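Local coordinates for protein (glyceraldehyde 3-phosphate dehydrogenase) (Sulfolobus solfataricus, PDB 1B7G), which catalyses the phosphorylating oxidation of D-glyceraldehyde 3-phosphate in glycolysis, using NAD or NADP with a marked preference for NADP, at the interface of chains A and B. Residues are numbered along the deposited sequence; one frame, centred on the assembly and turned at random. Chains: chain A/B, Protein (glyceraldehyde 3-phosphate dehydrogenase).

The interface of chains A and B. Residues chain A 253-255, 260, 263-264, 340; chain B 37-38.
B:Tyr38 lays its phenol ring against helix 258-267 of chain A and the loop at A:Tyr253 to A:Ala255, while the C-terminal A:Ile340 packs on its CB. Its burial of 110 Å² out of 214 Å² for the patch identifies it as the main contributor. The tight part is mostly apolar. Two methyls sit over one face of the ring: CG2 of A:Val264 lies 3.6 Å from CD2 of B:Tyr38, and CB of A:Ala255 lies 3.7 Å from CD1. Behind them CD1 of A:Ile340 meets CB of B:Tyr38 at 3.6 Å; with its CG1 anti to the backbone N (chi1 -166°), the isoleucine directs this branch at the root of the tyrosine. The carbonyl O of A:Tyr253 lies in plane at the ring edge and also accepts a weak, bent hydrogen bond from N of B:Tyr38 (3.0 Å, 121° at H). The side chain of A:Glu263 runs at about a right angle to that of B:Tyr38 and offers its aliphatic part, CG lying in plane at the ring edge, 3.4 Å from OH, while its carboxylate turns away. Packing is looser elsewhere: CG of A:Glu260 stands 4.1 Å from the same OH of B:Tyr38, and over the opposite face, toward the rim, ND2 of B:Asn37 sits 3.9 Å above the ring plane. An alanine in place of B:Tyr38 would probably open a gap under A:Val264 and A:Ala255 and leave the aliphatic part of A:Glu263 without a partner. In the fold, B:Tyr38 begins helix 38-45 and inserts beside helix 258-267 of its neighbour, in a two-fold interface of this homotetrameric enzyme, about 22 Å from the nucleophile A:Cys139 to the centre of the contact.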
loop_
_atom_site.group_PDB
_atom_site.type_symbol
_atom_site.label_atom_id
_atom_site.label_comp_id
_atom_site.label_asym_id
_atom_site.label_seq_id
_atom_site.Cartn_x
_atom_site.Cartn_y
_atom_site.Cartn_z
ATOM N N TYR A 253 -17.461 11.349 -1.321
ATOM C CA TYR A 253 -16.089 11.825 -1.091
ATOM C C TYR A 253 -15.163 11.599 -2.246
ATOM O O TYR A 253 -13.940 11.516 -2.041
ATOM C CB TYR A 253 -15.613 11.184 0.216
ATOM C CG TYR A 253 -16.531 11.520 1.385
ATOM C CD1 TYR A 253 -16.555 12.817 1.878
ATOM C CD2 TYR A 253 -17.305 10.542 1.995
ATOM C CE1 TYR A 253 -17.346 13.154 2.955
ATOM C CE2 TYR A 253 -18.110 10.855 3.088
ATOM C CZ TYR A 253 -18.109 12.154 3.555
ATOM O OH TYR A 253 -18.896 12.484 4.613
ATOM N N ASP A 254 -15.688 11.543 -3.478
ATOM C CA ASP A 254 -14.743 11.425 -4.612
ATOM C C ASP A 254 -13.842 10.224 -4.471
ATOM O O ASP A 254 -12.642 10.330 -4.752
ATOM C CB ASP A 254 -13.987 12.749 -4.811
ATOM C CG ASP A 254 -13.506 12.908 -6.254
ATOM O OD1 ASP A 254 -13.889 12.125 -7.150
ATOM O OD2 ASP A 254 -12.667 13.814 -6.478
ATOM N N ALA A 255 -14.355 9.030 -4.128
ATOM C CA ALA A 255 -13.460 7.887 -4.019
ATOM C C ALA A 255 -13.893 6.694 -4.877
ATOM O O ALA A 255 -13.524 5.550 -4.581
ATOM C CB ALA A 255 -13.274 7.445 -2.550
ATOM N N GLU A 260 -8.447 4.862 -5.730
ATOM C CA GLU A 260 -8.854 5.699 -4.618
ATOM C C GLU A 260 -9.292 4.870 -3.420
ATOM O O GLU A 260 -9.092 5.300 -2.274
ATOM C CB GLU A 260 -10.014 6.645 -5.050
ATOM C CG GLU A 260 -9.415 7.695 -6.024
ATOM C CD GLU A 260 -10.481 8.443 -6.787
ATOM O OE1 GLU A 260 -11.644 7.945 -6.885
ATOM O OE2 GLU A 260 -10.180 9.543 -7.304
ATOM N N GLU A 263 -6.165 3.811 -1.775
ATOM C CA GLU A 263 -5.798 4.965 -1.017
ATOM C C GLU A 263 -6.575 5.075 0.300
ATOM O O GLU A 263 -5.947 5.357 1.311
ATOM C CB GLU A 263 -5.967 6.282 -1.795
ATOM C CG GLU A 263 -5.101 7.387 -1.201
ATOM C CD GLU A 263 -3.634 7.351 -1.472
ATOM O OE1 GLU A 263 -3.053 6.429 -2.082
ATOM O OE2 GLU A 263 -2.948 8.298 -1.005
ATOM N N VAL A 264 -7.884 4.937 0.283
ATOM C CA VAL A 264 -8.682 4.972 1.510
ATOM C C VAL A 264 -8.108 4.013 2.554
ATOM O O VAL A 264 -7.971 4.370 3.728
ATOM C CB VAL A 264 -10.156 4.626 1.250
ATOM C CG1 VAL A 264 -10.901 4.311 2.563
ATOM C CG2 VAL A 264 -10.825 5.789 0.519
ATOM N N ILE A 340 -16.691 4.356 2.696
ATOM C CA ILE A 340 -16.417 5.724 2.258
ATOM C C ILE A 340 -17.538 6.168 1.343
ATOM O O ILE A 340 -18.453 5.347 1.030
ATOM C CB ILE A 340 -15.039 5.823 1.573
ATOM C CG1 ILE A 340 -14.580 7.268 1.415
ATOM C CG2 ILE A 340 -15.056 5.139 0.199
ATOM C CD1 ILE A 340 -14.371 8.007 2.727
ATOM O OXT ILE A 340 -17.618 7.363 0.988
ATOM N N ASN B 37 -12.834 15.791 0.218
ATOM C CA ASN B 37 -12.784 14.452 -0.393
ATOM C C ASN B 37 -12.617 13.410 0.693
ATOM O O ASN B 37 -12.637 13.719 1.911
ATOM C CB ASN B 37 -11.629 14.417 -1.415
ATOM C CG ASN B 37 -10.258 14.348 -0.815
ATOM O OD1 ASN B 37 -10.079 14.833 0.313
ATOM N ND2 ASN B 37 -9.277 13.755 -1.497
ATOM N N TYR B 38 -12.278 12.173 0.327
ATOM C CA TYR B 38 -12.102 11.138 1.333
ATOM C C TYR B 38 -10.868 11.385 2.202
ATOM O O TYR B 38 -10.815 10.832 3.310
ATOM C CB TYR B 38 -11.996 9.754 0.659
ATOM C CG TYR B 38 -10.807 9.653 -0.276
ATOM C CD1 TYR B 38 -10.880 10.053 -1.619
ATOM C CD2 TYR B 38 -9.603 9.156 0.183
ATOM C CE1 TYR B 38 -9.784 9.942 -2.467
ATOM C CE2 TYR B 38 -8.510 9.034 -0.660
ATOM C CZ TYR B 38 -8.604 9.427 -1.987
ATOM O OH TYR B 38 -7.486 9.275 -2.789
#